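Long-range contacts in spectinomycin phosphotransferase (Legionella pneumophila, PDB 3I1A), which confers resistance to spectinomycin, acting as a protein-kinase-like phosphotransferase that can hold adenine nucleotides and magnesium and modifies the antibiotic: residues Gln117-Gly122 and Phe263-Gly268; Ile23-Phe28 and Gln41-Ser46; Arg142-Ser147 and Ser278-Glu283. All coordinates share one frame; numbering follows the deposited sequence. Where two conformers were deposited one is given.

Interaction 1 of 3, residues Gln117-Gly122 and Phe263-Gly268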
# COMPACT_ATOMS: atom_id res chain seq x y z
N GLN A 117 7.69 -12.45 -14.72
CA GLN A 117 7.31 -11.27 -13.94
C GLN A 117 7.60 -11.44 -12.45
O GLN A 117 7.90 -10.47 -11.77
CB GLN A 117 5.83 -10.94 -14.19
CG GLN A 117 5.58 -10.54 -15.64
CD GLN A 117 4.11 -10.53 -16.06
OE1 GLN A 117 3.28 -11.19 -15.47
NE2 GLN A 117 3.82 -9.78 -17.12
N TRP A 118 7.52 -12.66 -11.93
CA TRP A 118 7.82 -12.87 -10.52
C TRP A 118 9.31 -12.59 -10.33
O TRP A 118 9.70 -11.97 -9.35
CB TRP A 118 7.52 -14.29 -10.09
CG TRP A 118 6.11 -14.47 -9.66
CD1 TRP A 118 5.12 -15.14 -10.33
CD2 TRP A 118 5.51 -13.98 -8.45
NE1 TRP A 118 3.95 -15.11 -9.60
CE2 TRP A 118 4.16 -14.40 -8.45
CE3 TRP A 118 5.98 -13.23 -7.37
CZ2 TRP A 118 3.28 -14.09 -7.40
CZ3 TRP A 118 5.10 -12.93 -6.32
CH2 TRP A 118 3.77 -13.36 -6.35
N LYS A 119 10.13 -13.05 -11.27
CA LYS A 119 11.56 -12.82 -11.19
C LYS A 119 11.87 -11.32 -11.25
O LYS A 119 12.70 -10.82 -10.47
CB LYS A 119 12.30 -13.56 -12.30
CG LYS A 119 12.31 -15.06 -12.10
CD LYS A 119 13.05 -15.83 -13.21
CE LYS A 119 12.91 -17.35 -12.99
NZ LYS A 119 13.39 -18.18 -14.12
N GLN A 120 11.20 -10.62 -12.17
CA GLN A 120 11.39 -9.18 -12.35
C GLN A 120 10.98 -8.45 -11.06
O GLN A 120 11.64 -7.49 -10.64
CB GLN A 120 10.55 -8.67 -13.52
CG GLN A 120 10.62 -7.17 -13.72
CD GLN A 120 9.76 -6.66 -14.87
OE1 GLN A 120 8.75 -7.29 -15.25
NE2 GLN A 120 10.14 -5.50 -15.41
N LEU A 121 9.90 -8.91 -10.41
CA LEU A 121 9.46 -8.27 -9.17
C LEU A 121 10.54 -8.46 -8.10
O LEU A 121 10.84 -7.54 -7.33
CB LEU A 121 8.12 -8.85 -8.70
CG LEU A 121 7.62 -8.38 -7.32
CD1 LEU A 121 7.33 -6.87 -7.36
CD2 LEU A 121 6.36 -9.14 -6.93
N GLY A 122 11.13 -9.66 -8.05
CA GLY A 122 12.19 -9.91 -7.09
C GLY A 122 13.39 -9.00 -7.39
O GLY A 122 14.00 -8.44 -6.47
N PHE A 263 10.24 -15.53 -7.25
CA PHE A 263 10.56 -14.26 -6.63
C PHE A 263 12.00 -14.24 -6.12
O PHE A 263 12.76 -13.33 -6.47
CB PHE A 263 9.64 -13.94 -5.45
CG PHE A 263 10.02 -12.67 -4.73
CD1 PHE A 263 9.56 -11.43 -5.19
CD2 PHE A 263 10.90 -12.70 -3.64
CE1 PHE A 263 9.97 -10.25 -4.59
CE2 PHE A 263 11.31 -11.51 -3.02
CZ PHE A 263 10.84 -10.29 -3.50
N TYR A 264 12.39 -15.23 -5.33
CA TYR A 264 13.74 -15.24 -4.79
C TYR A 264 14.82 -15.49 -5.81
O TYR A 264 15.99 -15.11 -5.59
CB TYR A 264 13.84 -16.18 -3.61
CG TYR A 264 13.25 -15.53 -2.38
CD1 TYR A 264 11.95 -15.82 -1.96
CD2 TYR A 264 13.98 -14.57 -1.67
CE1 TYR A 264 11.40 -15.17 -0.86
CE2 TYR A 264 13.43 -13.92 -0.58
CZ TYR A 264 12.15 -14.22 -0.18
OH TYR A 264 11.65 -13.58 0.92
N GLU A 265 14.48 -16.13 -6.91
CA GLU A 265 15.49 -16.29 -7.94
C GLU A 265 15.85 -14.86 -8.43
O GLU A 265 16.99 -14.58 -8.80
CB GLU A 265 14.96 -17.12 -9.12
CG GLU A 265 16.06 -17.40 -10.13
CD GLU A 265 15.60 -18.26 -11.29
OE1 GLU A 265 14.79 -19.19 -11.03
OE2 GLU A 265 16.05 -18.01 -12.44
N GLY A 266 14.87 -13.96 -8.42
CA GLY A 266 15.13 -12.60 -8.85
C GLY A 266 15.70 -11.72 -7.75
O GLY A 266 16.57 -10.89 -7.99
N TYR A 267 15.20 -11.89 -6.53
CA TYR A 267 15.64 -11.09 -5.39
C TYR A 267 17.08 -11.45 -4.97
O TYR A 267 17.85 -10.58 -4.55
CB TYR A 267 14.66 -11.33 -4.24
CG TYR A 267 14.80 -10.35 -3.10
CD1 TYR A 267 14.29 -9.05 -3.19
CD2 TYR A 267 15.44 -10.73 -1.92
CE1 TYR A 267 14.45 -8.14 -2.12
CE2 TYR A 267 15.60 -9.84 -0.86
CZ TYR A 267 15.10 -8.54 -0.97
OH TYR A 267 15.33 -7.65 0.06
N GLY A 268 17.41 -12.73 -5.09
CA GLY A 268 18.75 -13.19 -4.77
C GLY A 268 19.09 -13.46 -3.32
O GLY A 268 19.63 -14.52 -3.00
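The phenyl ring of F263 presents one face to G122, whose CA sits 3.8 Å from the ring centroid and 29° off its normal, a CH-pi contact; Y264 CD1 lies at the edge of this ring, in plane, while F263 CD2 sits over the centre of the Y264 ring. G122 O lies at the edge of the Y267 ring, near its plane, 3.3 Å from Y267 CD1. W118 and F263 cross at about a right angle, CE3 meeting CB, and L121 brings CG to within 4.1 Å of F263 CE1. With CG anti to the backbone N (chi1 176°), the F263 ring is carried out beside its own carbonyl carbon and lies against G122. These groups join helix 115-129 to helix 257-267, whose segments cross at -40° with their axes 6.4 Å apart. So close an approach depends on two glycines, where backbone meets backbone: G266 CA points its hydrogen at K119 O (3.4 Å), and G122 CA does the same to F263 O, which also accepts the helical bond from Y267 N. Beyond the contact Y267 OH pairs with H129, at the far end of helix 115-129. At the more exposed side of the helix pair the extended K119 chain sets NZ 3.2 Å from E265 OE2, a salt bridge that is weak as a hydrogen bond. The chemistry implies a junction held mainly by close backbone fit at the two glycines.

Interaction 2 of 3, residues Ile23-Phe28 and Gln41-Ser46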
# COMPACT_ATOMS: atom_id res chain seq x y z
N ILE A 23 -3.91 20.29 -24.32
CA ILE A 23 -5.04 19.48 -23.91
C ILE A 23 -6.28 20.13 -24.52
O ILE A 23 -6.43 21.35 -24.49
CB ILE A 23 -5.18 19.46 -22.36
CG1 ILE A 23 -3.96 18.76 -21.75
CG2 ILE A 23 -6.46 18.75 -21.94
CD1 ILE A 23 -3.78 17.34 -22.22
N HIS A 24 -7.16 19.30 -25.06
CA HIS A 24 -8.36 19.83 -25.70
C HIS A 24 -9.58 19.59 -24.83
O HIS A 24 -10.64 20.15 -25.07
CB HIS A 24 -8.54 19.18 -27.08
CG HIS A 24 -8.55 17.69 -27.07
ND1 HIS A 24 -9.56 16.95 -26.46
CD2 HIS A 24 -7.68 16.78 -27.58
CE1 HIS A 24 -9.30 15.66 -26.60
NE2 HIS A 24 -8.17 15.53 -27.27
N THR A 25 -9.44 18.76 -23.81
CA THR A 25 -10.55 18.47 -22.93
C THR A 25 -10.06 17.96 -21.58
O THR A 25 -9.21 17.08 -21.50
CB THR A 25 -11.51 17.43 -23.57
OG1 THR A 25 -12.75 17.41 -22.85
CG2 THR A 25 -10.89 16.05 -23.55
N ALA A 26 -10.61 18.53 -20.51
CA ALA A 26 -10.24 18.16 -19.15
C ALA A 26 -11.51 17.97 -18.32
O ALA A 26 -12.44 18.77 -18.40
CB ALA A 26 -9.36 19.22 -18.52
N GLN A 27 -11.54 16.93 -17.51
CA GLN A 27 -12.71 16.64 -16.71
C GLN A 27 -12.36 16.14 -15.31
O GLN A 27 -11.46 15.31 -15.15
CB GLN A 27 -13.56 15.61 -17.46
CG GLN A 27 -14.85 15.23 -16.80
CD GLN A 27 -15.64 14.23 -17.63
OE1 GLN A 27 -15.95 14.48 -18.79
NE2 GLN A 27 -15.97 13.09 -17.03
N PHE A 28 -13.06 16.65 -14.31
CA PHE A 28 -12.81 16.23 -12.93
C PHE A 28 -13.24 14.78 -12.77
O PHE A 28 -14.28 14.39 -13.29
CB PHE A 28 -13.61 17.10 -11.95
CG PHE A 28 -13.51 16.65 -10.51
CD1 PHE A 28 -12.27 16.53 -9.89
CD2 PHE A 28 -14.66 16.39 -9.77
CE1 PHE A 28 -12.17 16.14 -8.55
CE2 PHE A 28 -14.57 16.00 -8.43
CZ PHE A 28 -13.32 15.88 -7.82
N GLN A 41 -8.98 14.03 -15.65
CA GLN A 41 -8.57 13.36 -16.89
C GLN A 41 -8.42 14.48 -17.90
O GLN A 41 -9.37 15.23 -18.16
CB GLN A 41 -9.61 12.36 -17.40
CG GLN A 41 -9.20 11.72 -18.74
CD GLN A 41 -10.30 10.86 -19.36
OE1 GLN A 41 -10.79 9.93 -18.74
NE2 GLN A 41 -10.67 11.18 -20.61
N ALA A 42 -7.22 14.62 -18.47
CA ALA A 42 -6.96 15.66 -19.45
C ALA A 42 -6.42 14.97 -20.71
O ALA A 42 -5.41 14.27 -20.65
CB ALA A 42 -5.95 16.66 -18.91
N ASP A 43 -7.08 15.18 -21.83
CA ASP A 43 -6.69 14.54 -23.09
C ASP A 43 -6.07 15.44 -24.14
O ASP A 43 -6.57 16.54 -24.40
CB ASP A 43 -7.92 13.86 -23.71
CG ASP A 43 -8.62 12.95 -22.74
OD1 ASP A 43 -8.03 11.92 -22.35
OD2 ASP A 43 -9.77 13.26 -22.37
N SER A 44 -4.98 14.96 -24.73
CA SER A 44 -4.29 15.66 -25.81
C SER A 44 -4.77 14.93 -27.05
O SER A 44 -5.11 13.74 -26.98
CB SER A 44 -2.77 15.51 -25.71
OG SER A 44 -2.35 14.22 -26.13
N GLU A 45 -4.81 15.62 -28.19
CA GLU A 45 -5.25 14.98 -29.43
C GLU A 45 -4.43 13.72 -29.69
O GLU A 45 -4.82 12.85 -30.46
CB GLU A 45 -5.11 15.95 -30.60
CG GLU A 45 -5.99 17.19 -30.46
CD GLU A 45 -5.88 18.16 -31.63
OE1 GLU A 45 -5.99 17.71 -32.79
OE2 GLU A 45 -5.69 19.37 -31.38
N SER A 46 -3.29 13.61 -28.99
CA SER A 46 -2.38 12.49 -29.14
C SER A 46 -2.47 11.45 -28.03
O SER A 46 -2.28 10.26 -28.28
CB SER A 46 -0.94 13.02 -29.20
OG SER A 46 -0.85 14.22 -29.95
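T25-Q27 pair with Q41-D43 in an antiparallel beta hairpin at an edge of the five-stranded sheet, strand 25-29 being outermost and strand 38-43 next to it. Q27 and Q41 form a hydrogen-bonded pair through Q27 N to Q41 O and Q41 N to Q27 O, both 2.8 Å. A26 and A42 are a non-hydrogen-bonded pair, their CA atoms 4.1 Å apart. T25 and D43 follow, with D43 N on T25 O at 2.9 Å; D43 also takes H24 N on its carbonyl O and so bonds both T25 and H24. This is the first hairpin of the N-terminal lobe of the kinase-like fold, and the turn between its strands probably corresponds in position to the glycine-rich loop of protein kinases. Q41 lies about 6 Å, side chain to side chain, from F50 on the neighbouring strand 48-55, which binds ADP and AMP. A26 and A42 put their CB atoms on one face, where I23 CG2 rests 3.7 Å from A42 CB; L15 of helix 10-19 touches both I23 and A42. On the other face T25 and D43 lie side by side, pointing the same way, T25 CG2 3.2 Å from D43 OD2. Q41 NE2 donates to the syn lone pair of OD2, while D43 OD1 is taken by S48. H24 has CG between the backbone N and the carbonyl carbon (chi1 55°), and D43 O stands 3.3 Å above the centre of its imidazole. E45 CA lies at the ring edge, in plane, and E45 CG is 3.4 Å from H24 CD2.

Interaction 3 of 3, residues Arg142-Ser147 and Ser278-Glu283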
# COMPACT_ATOMS: atom_id res chain seq x y z
N ARG A 142 9.26 7.66 7.70
CA ARG A 142 8.82 7.12 8.96
C ARG A 142 9.69 5.88 9.21
O ARG A 142 10.11 5.19 8.25
CB ARG A 142 7.34 6.76 8.91
CG ARG A 142 6.98 5.75 7.85
CD ARG A 142 5.51 5.88 7.53
NE ARG A 142 5.10 4.83 6.60
CZ ARG A 142 4.68 3.63 6.97
NH1 ARG A 142 4.62 3.33 8.27
NH2 ARG A 142 4.31 2.75 6.06
N LYS A 143 9.99 5.63 10.48
CA LYS A 143 10.81 4.50 10.87
C LYS A 143 9.98 3.42 11.56
O LYS A 143 9.03 3.73 12.28
CB LYS A 143 11.91 4.97 11.83
CG LYS A 143 13.32 5.16 11.24
CD LYS A 143 13.41 6.29 10.25
CE LYS A 143 13.27 7.65 10.91
NZ LYS A 143 13.48 8.72 9.90
N GLU A 144 10.33 2.16 11.33
CA GLU A 144 9.63 1.08 12.02
C GLU A 144 9.98 1.22 13.50
O GLU A 144 11.16 1.27 13.86
CB GLU A 144 10.12 -0.29 11.54
CG GLU A 144 9.49 -1.49 12.25
CD GLU A 144 7.98 -1.48 12.11
OE1 GLU A 144 7.52 -1.73 10.98
OE2 GLU A 144 7.28 -1.21 13.12
N ILE A 145 8.96 1.30 14.35
CA ILE A 145 9.20 1.37 15.80
C ILE A 145 8.46 0.28 16.59
O ILE A 145 8.41 0.32 17.83
CB ILE A 145 8.86 2.76 16.40
CG1 ILE A 145 7.39 3.10 16.18
CG2 ILE A 145 9.75 3.82 15.75
CD1 ILE A 145 7.00 4.42 16.87
N TYR A 146 7.89 -0.69 15.87
CA TYR A 146 7.16 -1.80 16.46
C TYR A 146 6.06 -1.34 17.41
O TYR A 146 5.87 -1.90 18.49
CB TYR A 146 8.15 -2.73 17.17
CG TYR A 146 9.14 -3.32 16.18
CD1 TYR A 146 8.77 -4.36 15.35
CD2 TYR A 146 10.43 -2.78 16.03
CE1 TYR A 146 9.63 -4.85 14.37
CE2 TYR A 146 11.31 -3.29 15.04
CZ TYR A 146 10.89 -4.32 14.22
OH TYR A 146 11.72 -4.84 13.25
N SER A 147 5.35 -0.30 16.99
CA SER A 147 4.29 0.28 17.79
C SER A 147 3.25 -0.74 18.22
O SER A 147 2.83 -1.59 17.44
CB SER A 147 3.60 1.40 17.00
OG SER A 147 2.45 1.84 17.69
N SER A 278 7.62 -13.33 10.34
CA SER A 278 6.41 -13.81 11.01
C SER A 278 5.75 -12.67 11.79
O SER A 278 4.52 -12.57 11.84
CB SER A 278 6.74 -14.96 11.96
OG SER A 278 5.54 -15.47 12.55
N TYR A 279 6.56 -11.80 12.38
CA TYR A 279 6.02 -10.65 13.11
C TYR A 279 5.15 -9.78 12.18
O TYR A 279 4.03 -9.39 12.54
CB TYR A 279 7.15 -9.76 13.64
CG TYR A 279 6.64 -8.41 14.10
CD1 TYR A 279 5.91 -8.29 15.29
CD2 TYR A 279 6.81 -7.26 13.32
CE1 TYR A 279 5.37 -7.07 15.67
CE2 TYR A 279 6.26 -6.03 13.69
CZ TYR A 279 5.54 -5.95 14.87
OH TYR A 279 5.02 -4.75 15.24
N TYR A 280 5.67 -9.45 11.00
CA TYR A 280 4.89 -8.61 10.10
C TYR A 280 3.61 -9.25 9.61
O TYR A 280 2.59 -8.57 9.52
CB TYR A 280 5.74 -8.18 8.90
CG TYR A 280 6.61 -6.98 9.20
CD1 TYR A 280 6.04 -5.77 9.59
CD2 TYR A 280 8.00 -7.05 9.08
CE1 TYR A 280 6.82 -4.66 9.86
CE2 TYR A 280 8.79 -5.95 9.34
CZ TYR A 280 8.20 -4.75 9.73
OH TYR A 280 8.96 -3.62 9.95
N ARG A 281 3.63 -10.54 9.30
CA ARG A 281 2.42 -11.21 8.82
C ARG A 281 1.35 -11.23 9.90
O ARG A 281 0.17 -11.07 9.59
CB ARG A 281 2.71 -12.63 8.36
CG ARG A 281 3.56 -12.65 7.12
CD ARG A 281 3.79 -14.08 6.65
NE ARG A 281 4.39 -14.07 5.32
CZ ARG A 281 4.92 -15.13 4.74
NH1 ARG A 281 4.93 -16.31 5.36
NH2 ARG A 281 5.45 -15.02 3.52
N HIS A 282 1.74 -11.43 11.16
CA HIS A 282 0.75 -11.41 12.23
C HIS A 282 0.30 -9.98 12.51
O HIS A 282 -0.89 -9.71 12.63
CB HIS A 282 1.31 -12.04 13.53
CG HIS A 282 1.44 -13.54 13.48
ND1 HIS A 282 2.44 -14.18 12.77
CD2 HIS A 282 0.68 -14.52 14.03
CE1 HIS A 282 2.28 -15.49 12.88
NE2 HIS A 282 1.22 -15.72 13.64
N GLU A 283 1.25 -9.05 12.60
CA GLU A 283 0.93 -7.66 12.90
C GLU A 283 0.08 -6.97 11.83
O GLU A 283 -0.78 -6.15 12.15
CB GLU A 283 2.23 -6.87 13.13
CG GLU A 283 2.05 -5.37 13.32
CD GLU A 283 1.24 -4.95 14.54
OE1 GLU A 283 1.10 -5.74 15.50
OE2 GLU A 283 0.76 -3.80 14.54
O HOH W 1 4.93 -2.78 13.44
O HOH W 2 0.30 -2.80 17.04
O HOH W 3 2.74 -1.75 14.62
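E144 and Y280 meet tip to tip, and Y146 packs against Y279 beside them; these two pairs make up the tight part of a contact that joins the chain after strand 142-143 to helix 274-297 within the C-terminal lobe, away from the nucleotide and magnesium sites. Y280 OH donates a 2.6 Å hydrogen bond to E144 OE1, approaching from 36° above the carboxylate plane, while OE1 lies at the edge of the tyrosine ring and in its plane. The Y146 and Y279 rings form an offset edge-to-face pair, with planes at 61° and the edge of Y146 turned to the face of Y279; Y146 CD1 comes 3.4 Å from Y279 CE2. The E144 chain is bent at chi2 (58°), which turns CD back; E144 OE2 accepts Y146 N at 2.9 Å on its anti lone pair, and E144 CG rests over one face of the Y146 ring. The far side is looser and wet. S147 O and E283 OE2 are joined through two waters, each donating to both, whereas E283 OE1 is held by R151 and S192. A third water donates to E144 OE2 at 2.8 Å and also bonds Y279 OH, which R151 reaches too. With Y280, Y146 N and a water all serving as donors, the E144 carboxylate is well satisfied in a partly exposed position within an otherwise buried contact, which would tend to favour its ionised form.

From the N terminus, interaction 2 comes first and closes a short hairpin within the N-terminal lobe before either of the others opens. Interaction 1 opens at 117-122 and interaction 3 at 142-147; they then close in the same order, at 263-268 and 278-283, so their loops cross rather than nest, each spanning well over a hundred residues. Helices 257-267 and 274-297, consecutive in the chain, return one to helix 115-129 and the other to the chain after strand 142-143, tying the C-terminal lobe together. These two contacts come within about 7 Å at their nearest atoms, whereas interaction 2 lies about 38 Å and 43 Å away, centre to centre.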